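ABC-type amino acid transport system, periplasmic component (Caldanaerobacter subterraneus subsp. tengcongensis MB4, PDB 4YMX) binds arginine in the cleft between its two lobes as the substrate-binding protein of an amino acid ABC transporter. Local coordinates at residues A[159-164]-A[215-219]; A[175-180]-A[200-204]. One frame throughout, in Å; residues are numbered along the deposited sequence.

Both contacts belong to the lobe built on the sheet of strands 168-172, 148-152, 189-193, 128-133 and 207-210, with helices lying over each face. Contact 1 sets the end of helix 156-161 against the loop that leads from strand 207-210 to strand 222-227; contact 2 joins helices 175-183 and 194-201 on the opposite face. Their centres are about 20 Å apart and they do not touch, and contact 2 falls within the chain between the two segments of contact 1. Each is partly buried. Contact 1 combines a small aliphatic patch with charged side chains and two bridging waters, whereas contact 2 is dominated by three aromatic rings with a single water at its margin.

Contact 1 (A[159-164]-A[215-219]); sequences EAAKKI and INNVE
A helix end packs here against an irregular loop: 159-164, the end of helix 156-161 and a type I turn from Ala161 to Ile164, faces 215-219, on the connection from strand 207-210 back to strand 222-227 of the other lobe. It ties this lobe-connecting segment to helix 156-161; Glu219 OE1 is hydrogen-bonded to Ala111 N and its side chain touches Thr108 of the arginine pocket. CA atoms come nearest at Ala160 and Ile215 (5.9 Å). Ala160 CB sits 3.4 Å from Ile215 O and 3.8 Å from Val218 CG1; Ile164 CD1 reaches Ile215 CD1 at 4.2 Å. An inverse gamma turn centred on Asn217 precedes extended Val218. Lys163, m at chi1 and chi3, places NZ 2.8 Å from Asn217 O; water 2 bridges Lys163 NZ (3.0 Å) and, weakly, Ile215 O (2.9 Å). With Glu159 t at chi1 and chi2, water 1 accepts from Glu219 N (2.9 Å) and donates to Glu159 OE2 (2.9 Å) and Glu219 OE2 (2.5 Å), so both carboxylates share one proton donor.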
ATOM      1  N   GLU A 159       9.127  -2.873   8.783  1.00  5.61           N
ATOM      2  CA  GLU A 159      10.224  -3.844   8.784  1.00  7.28           C
ATOM      3  C   GLU A 159      11.556  -3.194   8.398  1.00  7.73           C
ATOM      4  O   GLU A 159      12.600  -3.462   9.009  1.00  8.74           O
ATOM      5  CB  GLU A 159       9.900  -4.974   7.810  1.00  8.57           C
ATOM      6  CG  GLU A 159      10.948  -6.055   7.734  1.00 14.18           C
ATOM      7  CD  GLU A 159      10.600  -7.125   6.717  1.00 30.51           C
ATOM      8  OE1 GLU A 159       9.393  -7.338   6.455  1.00 29.04           O
ATOM      9  OE2 GLU A 159      11.538  -7.745   6.172  1.00 32.09           O
ATOM     10  N   ALA A 160      11.516  -2.333   7.386  1.00  5.81           N
ATOM     11  CA  ALA A 160      12.720  -1.656   6.921  1.00  6.65           C
ATOM     12  C   ALA A 160      13.260  -0.713   7.996  1.00  8.24           C
ATOM     13  O   ALA A 160      14.468  -0.697   8.283  1.00  8.28           O
ATOM     14  CB  ALA A 160      12.435  -0.904   5.622  1.00  6.82           C
ATOM     15  N   ALA A 161      12.369   0.064   8.604  1.00  8.69           N
ATOM     16  CA  ALA A 161      12.791   1.040   9.608  1.00  6.93           C
ATOM     17  C   ALA A 161      13.359   0.384  10.859  1.00  8.20           C
ATOM     18  O   ALA A 161      14.252   0.948  11.503  1.00  9.48           O
ATOM     19  CB  ALA A 161      11.643   1.970   9.967  1.00  9.03           C
ATOM     20  N   LYS A 162      12.862  -0.806  11.196  1.00  7.24           N
ATOM     21  CA  LYS A 162      13.309  -1.503  12.408  1.00  9.90           C
ATOM     22  C   LYS A 162      14.784  -1.876  12.361  1.00 12.18           C
ATOM     23  O   LYS A 162      15.394  -2.138  13.400  1.00 14.83           O
ATOM     24  CB  LYS A 162      12.474  -2.757  12.659  1.00 12.75           C
ATOM     25  CG  LYS A 162      11.137  -2.496  13.306  1.00 12.66           C
ATOM     26  CD  LYS A 162      10.374  -3.808  13.482  1.00 17.90           C
ATOM     27  CE  LYS A 162       9.086  -3.616  14.261  1.00 25.90           C
ATOM     28  NZ  LYS A 162       8.342  -4.903  14.384  1.00 27.45           N
ATOM     29  N   LYS A 163      15.353  -1.900  11.162  1.00 12.15           N
ATOM     30  CA  LYS A 163      16.755  -2.272  10.988  1.00 12.04           C
ATOM     31  C   LYS A 163      17.718  -1.104  11.193  1.00 12.67           C
ATOM     32  O   LYS A 163      18.933  -1.300  11.265  1.00 16.03           O
ATOM     33  CB  LYS A 163      16.960  -2.919   9.619  1.00 12.17           C
ATOM     34  CG  LYS A 163      16.258  -4.259   9.505  1.00 13.30           C
ATOM     35  CD  LYS A 163      16.518  -4.929   8.165  1.00 18.15           C
ATOM     36  CE  LYS A 163      15.709  -4.277   7.060  1.00 16.14           C
ATOM     37  NZ  LYS A 163      15.944  -4.925   5.741  1.00 17.17           N
ATOM     38  N   ILE A 164      17.174   0.106  11.291  1.00  9.34           N
ATOM     39  CA  ILE A 164      17.994   1.295  11.493  1.00 11.61           C
ATOM     40  C   ILE A 164      18.549   1.289  12.914  1.00 11.50           C
ATOM     41  O   ILE A 164      17.797   1.136  13.873  1.00 11.38           O
ATOM     42  CB  ILE A 164      17.178   2.573  11.264  1.00  8.52           C
ATOM     43  CG1 ILE A 164      16.726   2.661   9.803  1.00 10.92           C
ATOM     44  CG2 ILE A 164      17.976   3.809  11.660  1.00 12.25           C
ATOM     45  CD1 ILE A 164      15.564   3.625   9.573  1.00 16.90           C
ATOM     46  N   ILE A 215      17.375   1.433   2.410  1.00  8.73           N
ATOM     47  CA  ILE A 215      16.059   1.334   3.025  1.00  6.53           C
ATOM     48  C   ILE A 215      15.167   0.375   2.243  1.00  8.81           C
ATOM     49  O   ILE A 215      14.172  -0.117   2.764  1.00  8.32           O
ATOM     50  CB  ILE A 215      15.379   2.719   3.174  1.00  6.99           C
ATOM     51  CG1 ILE A 215      14.254   2.668   4.216  1.00  7.19           C
ATOM     52  CG2 ILE A 215      14.831   3.199   1.838  1.00  7.95           C
ATOM     53  CD1 ILE A 215      14.744   2.538   5.648  1.00  9.10           C
ATOM     54  N   ASN A 216      15.544   0.093   1.001  1.00  9.26           N
ATOM     55  CA  ASN A 216      14.732  -0.753   0.130  1.00  7.27           C
ATOM     56  C   ASN A 216      15.090  -2.244   0.215  1.00  9.88           C
ATOM     57  O   ASN A 216      14.657  -3.044  -0.622  1.00 11.22           O
ATOM     58  CB  ASN A 216      14.827  -0.249  -1.315  1.00  6.36           C
ATOM     59  CG  ASN A 216      13.725  -0.795  -2.205  1.00  8.05           C
ATOM     60  OD1 ASN A 216      12.562  -0.884  -1.795  1.00  8.46           O
ATOM     61  ND2 ASN A 216      14.096  -1.196  -3.425  1.00  9.43           N
ATOM     62  N   ASN A 217      15.842  -2.628   1.241  1.00  8.70           N
ATOM     63  CA  ASN A 217      16.258  -4.027   1.396  1.00 10.36           C
ATOM     64  C   ASN A 217      15.187  -4.897   2.057  1.00 11.40           C
ATOM     65  O   ASN A 217      15.439  -5.602   3.041  1.00 10.85           O
ATOM     66  CB  ASN A 217      17.589  -4.135   2.148  1.00  9.26           C
ATOM     67  CG  ASN A 217      18.759  -3.587   1.355  1.00 12.29           C
ATOM     68  OD1 ASN A 217      18.664  -3.349   0.150  1.00 15.35           O
ATOM     69  ND2 ASN A 217      19.881  -3.397   2.034  1.00 14.46           N
ATOM     70  N   VAL A 218      13.970  -4.807   1.529  1.00  9.03           N
ATOM     71  CA  VAL A 218      12.854  -5.642   1.963  1.00  9.82           C
ATOM     72  C   VAL A 218      12.207  -6.213   0.716  1.00  7.93           C
ATOM     73  O   VAL A 218      12.537  -5.803  -0.402  1.00  9.34           O
ATOM     74  CB  VAL A 218      11.803  -4.838   2.759  1.00  7.84           C
ATOM     75  CG1 VAL A 218      12.354  -4.444   4.111  1.00 10.38           C
ATOM     76  CG2 VAL A 218      11.370  -3.602   1.962  1.00  9.95           C
ATOM     77  N   GLU A 219      11.294  -7.160   0.898  1.00  8.92           N
ATOM     78  CA  GLU A 219      10.537  -7.704  -0.222  1.00  9.84           C
ATOM     79  C   GLU A 219       9.692  -6.595  -0.854  1.00  9.56           C
ATOM     80  O   GLU A 219       9.184  -5.711  -0.153  1.00  8.97           O
ATOM     81  CB  GLU A 219       9.681  -8.896   0.233  1.00 10.20           C
ATOM     82  CG  GLU A 219      10.525 -10.114   0.631  1.00  9.70           C
ATOM     83  CD  GLU A 219       9.854 -11.041   1.627  1.00 14.65           C
ATOM     84  OE1 GLU A 219       9.547 -12.196   1.251  1.00 15.47           O
ATOM     85  OE2 GLU A 219       9.661 -10.632   2.793  1.00 13.70           O
TER
HETATM   86  O   HOH W   1      10.614  -8.409   3.471  1.00 15.00           O
HETATM   87  O   HOH W   2      15.292  -2.350   4.328  1.00 12.24           O

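Contact 2 (A[175-180]-A[200-204]); sequences VSDEFM and YLKEY
An aromatic cluster of Phe179, Tyr200 and Tyr204 joins two helices on one face of the lobe's alpha/beta sandwich, the periplasmic binding protein fold. Segment 175-180 is helical and belongs to helix 175-183; 200-204 carries the C-terminal part of helix 194-201 and continues beyond it, with Tyr204 N bonded to Tyr200 O (2.9 Å). The backbones are closest at Phe179 and Tyr200, CA to CA 7.9 Å, so side chains fill the gap.

All three aromatics are m at chi1, with chi2 of -91° for Phe179, 93° for Tyr200 and -83° for Tyr204. Their CA-to-CB bonds point toward the facing segment. The Phe179 and Tyr200 rings form an offset stack, centroids 4.2 Å apart and planes at 4°. Tyr200 CB also makes a CH-pi contact, 3.7 Å from the Phe179 ring centroid, while Leu201 CD1 meets the ring edge, 3.6 Å from Phe179 CE1. Tyr204 lies obliquely, its CE2 3.6 Å from Phe179 CB. Val175, t at chi1, brings CG1 to 3.6 Å from Tyr200 CE1.

Phe179 and Leu201 also touch Met207 of the edge strand 207-210, which places the cluster against the sheet. The Val175 side chain comes within about 4 Å of the bound arginine. Asp46, a pocket residue on strand 46-47 of the other lobe, is hydrogen-bonded to Val175 N through OD2 and to Tyr200 OH through O, linking the lobes beside the ligand. At the margin Met180 CG lies 3.6 Å from Tyr204 OH, and water 3 bridges Ser176 O (2.8 Å) and Tyr204 OH (2.7 Å).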
ATOM      1  N   VAL A 175      -1.323   5.914   7.110  1.00  3.51           N
ATOM      2  CA  VAL A 175      -0.249   6.680   6.493  1.00  4.83           C
ATOM      3  C   VAL A 175      -0.484   8.183   6.601  1.00  4.45           C
ATOM      4  O   VAL A 175       0.467   8.959   6.744  1.00  4.81           O
ATOM      5  CB  VAL A 175      -0.075   6.263   5.015  1.00  4.73           C
ATOM      6  CG1 VAL A 175       0.955   7.141   4.315  1.00  7.32           C
ATOM      7  CG2 VAL A 175       0.340   4.800   4.942  1.00  6.27           C
ATOM      8  N   SER A 176      -1.745   8.603   6.537  1.00  4.77           N
ATOM      9  CA  SER A 176      -2.058  10.023   6.607  1.00  5.57           C
ATOM     10  C   SER A 176      -1.526  10.661   7.897  1.00  4.72           C
ATOM     11  O   SER A 176      -1.082  11.805   7.889  1.00  6.11           O
ATOM     12  CB  SER A 176      -3.562  10.245   6.472  1.00  7.99           C
ATOM     13  OG  SER A 176      -4.259   9.448   7.416  1.00 10.46           O
ATOM     14  N   ASP A 177      -1.523   9.910   8.991  1.00  4.49           N
ATOM     15  CA  ASP A 177      -1.001  10.427  10.252  1.00  4.76           C
ATOM     16  C   ASP A 177       0.515  10.524  10.280  1.00  4.26           C
ATOM     17  O   ASP A 177       1.074  11.373  10.972  1.00  5.84           O
ATOM     18  CB  ASP A 177      -1.538   9.610  11.425  1.00  5.64           C
ATOM     19  CG  ASP A 177      -3.012   9.818  11.618  1.00  6.91           C
ATOM     20  OD1 ASP A 177      -3.421  10.984  11.805  1.00  9.80           O
ATOM     21  OD2 ASP A 177      -3.772   8.834  11.534  1.00  8.62           O
ATOM     22  N   GLU A 178       1.187   9.680   9.504  1.00  5.29           N
ATOM     23  CA  GLU A 178       2.637   9.753   9.383  1.00  5.16           C
ATOM     24  C   GLU A 178       3.050  11.060   8.732  1.00  3.39           C
ATOM     25  O   GLU A 178       4.025  11.691   9.143  1.00  5.51           O
ATOM     26  CB  GLU A 178       3.155   8.564   8.577  1.00  4.10           C
ATOM     27  CG  GLU A 178       2.817   7.226   9.223  1.00  6.25           C
ATOM     28  CD  GLU A 178       3.107   6.060   8.312  1.00  7.38           C
ATOM     29  OE1 GLU A 178       4.202   6.023   7.701  1.00  7.25           O
ATOM     30  OE2 GLU A 178       2.226   5.176   8.193  1.00  7.07           O
ATOM     31  N   PHE A 179       2.312  11.465   7.705  1.00  3.96           N
ATOM     32  CA  PHE A 179       2.601  12.730   7.054  1.00  4.09           C
ATOM     33  C   PHE A 179       2.282  13.927   7.936  1.00  4.98           C
ATOM     34  O   PHE A 179       3.022  14.918   7.929  1.00  5.48           O
ATOM     35  CB  PHE A 179       1.919  12.803   5.687  1.00  6.84           C
ATOM     36  CG  PHE A 179       2.659  12.035   4.631  1.00  4.06           C
ATOM     37  CD1 PHE A 179       3.618  12.666   3.860  1.00  5.29           C
ATOM     38  CD2 PHE A 179       2.445  10.666   4.462  1.00  5.70           C
ATOM     39  CE1 PHE A 179       4.333  11.962   2.903  1.00  4.71           C
ATOM     40  CE2 PHE A 179       3.153   9.954   3.507  1.00  5.93           C
ATOM     41  CZ  PHE A 179       4.101  10.609   2.729  1.00  4.51           C
ATOM     42  N   MET A 180       1.218  13.825   8.730  1.00  5.76           N
ATOM     43  CA  MET A 180       0.924  14.873   9.697  1.00  6.68           C
ATOM     44  C   MET A 180       2.039  14.974  10.742  1.00  7.24           C
ATOM     45  O   MET A 180       2.436  16.077  11.130  1.00  7.99           O
ATOM     46  CB  MET A 180      -0.440  14.640  10.352  1.00  5.07           C
ATOM     47  CG  MET A 180      -1.605  14.865   9.395  1.00  5.77           C
ATOM     48  SD  MET A 180      -3.145  14.115   9.979  1.00  9.01           S
ATOM     49  CE  MET A 180      -3.435  15.057  11.473  1.00  9.73           C
ATOM     50  N   TYR A 200       1.315  12.037  -1.847  1.00  5.96           N
ATOM     51  CA  TYR A 200       1.193  12.927  -0.695  1.00  6.04           C
ATOM     52  C   TYR A 200       1.925  14.254  -0.895  1.00  6.46           C
ATOM     53  O   TYR A 200       1.458  15.294  -0.431  1.00  7.73           O
ATOM     54  CB  TYR A 200       1.694  12.239   0.573  1.00  5.96           C
ATOM     55  CG  TYR A 200       0.652  11.379   1.275  1.00  7.38           C
ATOM     56  CD1 TYR A 200       0.543  10.016   1.009  1.00  5.68           C
ATOM     57  CD2 TYR A 200      -0.211  11.931   2.213  1.00  7.49           C
ATOM     58  CE1 TYR A 200      -0.400   9.229   1.656  1.00  5.82           C
ATOM     59  CE2 TYR A 200      -1.164  11.155   2.860  1.00  5.85           C
ATOM     60  CZ  TYR A 200      -1.249   9.803   2.577  1.00  6.71           C
ATOM     61  OH  TYR A 200      -2.186   9.032   3.227  1.00  7.73           O
ATOM     62  N   LEU A 201       3.056  14.218  -1.592  1.00  5.08           N
ATOM     63  CA  LEU A 201       3.874  15.414  -1.760  1.00  5.62           C
ATOM     64  C   LEU A 201       3.273  16.406  -2.767  1.00  7.74           C
ATOM     65  O   LEU A 201       3.742  17.538  -2.881  1.00  8.98           O
ATOM     66  CB  LEU A 201       5.321  15.039  -2.105  1.00  7.46           C
ATOM     67  CG  LEU A 201       6.244  14.921  -0.881  1.00  7.47           C
ATOM     68  CD1 LEU A 201       5.662  14.007   0.199  1.00  8.34           C
ATOM     69  CD2 LEU A 201       7.644  14.458  -1.289  1.00  9.39           C
ATOM     70  N   LYS A 202       2.223  15.996  -3.475  1.00  7.05           N
ATOM     71  CA  LYS A 202       1.447  16.952  -4.266  1.00  8.45           C
ATOM     72  C   LYS A 202       0.830  18.012  -3.359  1.00  8.72           C
ATOM     73  O   LYS A 202       0.710  19.180  -3.745  1.00 13.57           O
ATOM     74  CB  LYS A 202       0.371  16.247  -5.105  1.00  9.47           C
ATOM     75  CG  LYS A 202       0.931  15.238  -6.111  1.00 14.64           C
ATOM     76  CD  LYS A 202      -0.156  14.694  -7.038  1.00 26.62           C
ATOM     77  CE  LYS A 202      -1.473  14.461  -6.305  1.00 40.63           C
ATOM     78  NZ  LYS A 202      -1.357  13.508  -5.166  1.00 46.59           N
ATOM     79  N   GLU A 203       0.452  17.617  -2.143  1.00  7.36           N
ATOM     80  CA  GLU A 203      -0.069  18.566  -1.171  1.00  9.44           C
ATOM     81  C   GLU A 203       1.001  19.042  -0.194  1.00  7.99           C
ATOM     82  O   GLU A 203       1.060  20.225   0.150  1.00  9.24           O
ATOM     83  CB  GLU A 203      -1.241  17.955  -0.401  1.00 14.39           C
ATOM     84  CG  GLU A 203      -2.419  17.575  -1.289  1.00 19.87           C
ATOM     85  CD  GLU A 203      -2.899  18.734  -2.138  1.00 32.47           C
ATOM     86  OE1 GLU A 203      -2.895  19.887  -1.650  1.00 32.12           O
ATOM     87  OE2 GLU A 203      -3.275  18.490  -3.302  1.00 39.77           O
ATOM     88  N   TYR A 204       1.858  18.130   0.250  1.00  7.74           N
ATOM     89  CA  TYR A 204       2.889  18.497   1.205  1.00  6.46           C
ATOM     90  C   TYR A 204       4.126  19.038   0.484  1.00  8.84           C
ATOM     91  O   TYR A 204       5.141  18.340   0.308  1.00  9.06           O
ATOM     92  CB  TYR A 204       3.242  17.302   2.079  1.00  6.69           C
ATOM     93  CG  TYR A 204       2.218  16.959   3.143  1.00  6.33           C
ATOM     94  CD1 TYR A 204       2.201  17.640   4.361  1.00  8.45           C
ATOM     95  CD2 TYR A 204       1.300  15.927   2.957  1.00  5.30           C
ATOM     96  CE1 TYR A 204       1.299  17.311   5.347  1.00  7.91           C
ATOM     97  CE2 TYR A 204       0.388  15.592   3.947  1.00  5.48           C
ATOM     98  CZ  TYR A 204       0.402  16.291   5.138  1.00  7.12           C
ATOM     99  OH  TYR A 204      -0.482  15.986   6.143  1.00  8.37           O
TER
HETATM  100  O   HOH W   3      -1.717  13.615   5.809  1.00  7.49           O